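Local atomic coordinates of putative cell adhesion protein (Bacteroides eggerthii, PDB entry 4GPV), a protein that probably serves as a fimbrial subunit or adhesin of the FimA-like family, contributing to cell-surface pili of a human gut bacterium. Residues I178-A183 / I278-L283. Numbering follows the deposited sequence.
Sequences ITDDAA and IFYPIL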
loop_
_atom_site.group_PDB
_atom_site.type_symbol
_atom_site.label_atom_id
_atom_site.label_comp_id
_atom_site.label_asym_id
_atom_site.label_seq_id
_atom_site.Cartn_x
_atom_site.Cartn_y
_atom_site.Cartn_z
ATOM N N ILE A 178 25.649 18.449 5.767
ATOM C CA ILE A 178 24.464 17.743 5.287
ATOM C C ILE A 178 23.493 17.759 6.425
ATOM O O ILE A 178 23.868 17.467 7.561
ATOM C CB ILE A 178 24.729 16.305 4.719
ATOM C CG1 ILE A 178 25.630 16.387 3.475
ATOM C CG2 ILE A 178 23.412 15.576 4.364
ATOM C CD1 ILE A 178 26.133 15.004 2.942
ATOM N N THR A 179 22.252 18.167 6.127
ATOM C CA THR A 179 21.141 18.135 7.059
ATOM C C THR A 179 20.089 17.220 6.437
ATOM O O THR A 179 19.659 17.463 5.307
ATOM C CB THR A 179 20.606 19.560 7.349
ATOM O OG1 THR A 179 21.644 20.342 7.937
ATOM C CG2 THR A 179 19.366 19.555 8.262
ATOM N N ASP A 180 19.689 16.155 7.141
ATOM C CA ASP A 180 18.647 15.291 6.608
ATOM C C ASP A 180 17.302 15.961 6.819
ATOM O O ASP A 180 17.046 16.477 7.922
ATOM C CB ASP A 180 18.679 13.920 7.293
ATOM C CG ASP A 180 19.972 13.161 7.092
ATOM O OD1 ASP A 180 20.593 13.306 6.005
ATOM O OD2 ASP A 180 20.404 12.480 8.038
ATOM N N ASP A 181 16.418 15.951 5.784
ATOM C CA ASP A 181 15.147 16.656 5.912
ATOM C C ASP A 181 13.960 15.718 6.083
ATOM O O ASP A 181 13.081 15.988 6.910
ATOM C CB ASP A 181 14.925 17.588 4.705
ATOM C CG ASP A 181 16.094 18.516 4.432
ATOM O OD1 ASP A 181 16.559 19.196 5.382
ATOM O OD2 ASP A 181 16.564 18.547 3.284
ATOM N N ALA A 182 13.890 14.648 5.293
ATOM C CA ALA A 182 12.730 13.772 5.368
ATOM C C ALA A 182 12.974 12.389 4.793
ATOM O O ALA A 182 13.878 12.195 3.978
ATOM C CB ALA A 182 11.576 14.414 4.592
ATOM N N ALA A 183 12.167 11.424 5.234
ATOM C CA ALA A 183 12.067 10.125 4.595
ATOM C C ALA A 183 10.888 10.284 3.642
ATOM O O ALA A 183 9.795 10.711 4.065
ATOM C CB ALA A 183 11.815 9.013 5.623
ATOM N N ILE A 278 19.853 16.359 -1.972
ATOM C CA ILE A 278 20.564 15.098 -2.213
ATOM C C ILE A 278 19.681 13.998 -1.692
ATOM O O ILE A 278 18.778 14.248 -0.885
ATOM C CB ILE A 278 22.007 15.013 -1.643
ATOM C CG1 ILE A 278 22.005 15.170 -0.106
ATOM C CG2 ILE A 278 22.941 16.020 -2.341
ATOM C CD1 ILE A 278 23.259 14.804 0.606
ATOM N N PHE A 279 19.908 12.800 -2.180
ATOM C CA PHE A 279 19.068 11.654 -1.817
ATOM C C PHE A 279 19.876 10.412 -1.509
ATOM O O PHE A 279 20.928 10.195 -2.099
ATOM C CB PHE A 279 18.113 11.328 -2.988
ATOM C CG PHE A 279 17.180 12.447 -3.369
ATOM C CD1 PHE A 279 17.575 13.429 -4.274
ATOM C CD2 PHE A 279 15.919 12.543 -2.800
ATOM C CE1 PHE A 279 16.714 14.479 -4.612
ATOM C CE2 PHE A 279 15.043 13.563 -3.164
ATOM C CZ PHE A 279 15.463 14.559 -4.036
ATOM N N TYR A 280 19.342 9.559 -0.615
ATOM C CA TYR A 280 19.910 8.235 -0.343
ATOM C C TYR A 280 18.768 7.288 -0.702
ATOM O O TYR A 280 17.889 7.052 0.122
ATOM C CB TYR A 280 20.372 8.102 1.118
ATOM C CG TYR A 280 21.353 9.172 1.533
ATOM C CD1 TYR A 280 22.726 8.989 1.361
ATOM C CD2 TYR A 280 20.920 10.338 2.159
ATOM C CE1 TYR A 280 23.644 9.918 1.844
ATOM C CE2 TYR A 280 21.834 11.304 2.604
ATOM C CZ TYR A 280 23.196 11.090 2.440
ATOM O OH TYR A 280 24.093 12.034 2.906
ATOM N N PRO A 281 18.667 6.883 -1.984
ATOM C CA PRO A 281 17.448 6.190 -2.425
ATOM C C PRO A 281 17.558 4.681 -2.666
ATOM O O PRO A 281 18.658 4.127 -2.794
ATOM C CB PRO A 281 17.190 6.871 -3.763
ATOM C CG PRO A 281 18.581 7.190 -4.289
ATOM C CD PRO A 281 19.532 7.208 -3.136
ATOM N N ILE A 282 16.387 4.056 -2.797
ATOM C CA ILE A 282 16.250 2.670 -3.214
ATOM C C ILE A 282 15.096 2.587 -4.204
ATOM O O ILE A 282 13.974 2.991 -3.887
ATOM C CB ILE A 282 16.149 1.621 -2.074
ATOM C CG1 ILE A 282 16.332 0.166 -2.629
ATOM C CG2 ILE A 282 14.892 1.745 -1.267
ATOM C CD1 ILE A 282 17.792 -0.132 -3.400
ATOM N N LEU A 283 15.385 2.081 -5.416
ATOM C CA LEU A 283 14.371 1.908 -6.463
ATOM C C LEU A 283 13.765 0.542 -6.331
ATOM O O LEU A 283 14.512 -0.434 -6.260
ATOM C CB LEU A 283 14.986 2.054 -7.875
ATOM C CG LEU A 283 15.103 3.449 -8.454
ATOM C CD1 LEU A 283 16.148 4.214 -7.739
ATOM C CD2 LEU A 283 15.496 3.368 -9.901
#
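Ile178 and Ile278 meet through their delta methyls, CD1 to CD1 at 3.7 Å, the two side chains crossing at about a right angle. CG2 of Ile178 also leans on the same methyl of Ile278, at 3.8 Å, so a single carbon is received by both branches of its neighbour. A chi1 of 61° tucks CG1 of Ile278 in over its own backbone, flanked by N and C, and the extended second torsion then carries CD1 across to the other strand. Tyr280 approaches Ile178 from the opposite direction, and its OH lies 3.6 Å from Ile178 CD1. That hydroxyl, though set against methyls, has polar partners of its own, hydrogen bonding with the carbonyl oxygen of Gly314 and more weakly with Arg168.

The pair is a worked example of next-but-one strands touching within one beta sheet of the FimA-like C-terminal domain: strand 262-271 pairs antiparallel with both, and Ser267 on it touches both isoleucines and Tyr280. Where 176-193 pairs with 262-271, Asp181 and Ala182 form a classic beta bulge opposite Lys266. The short segments run 59° apart and their axes come no closer than 9.1 Å, diverging from there, which leaves the joining to side chains on one face.

Packing slackens at Asp180, which is partly open to solvent. Its OD1 comes no closer than 4.1 Å to CE2 of Tyr280, with carboxylate and ring planes 89° apart. The carboxylate's firmer ties are a salt bridge from OD2 to Arg168 and a hydrogen bond between OD1 and Ser267.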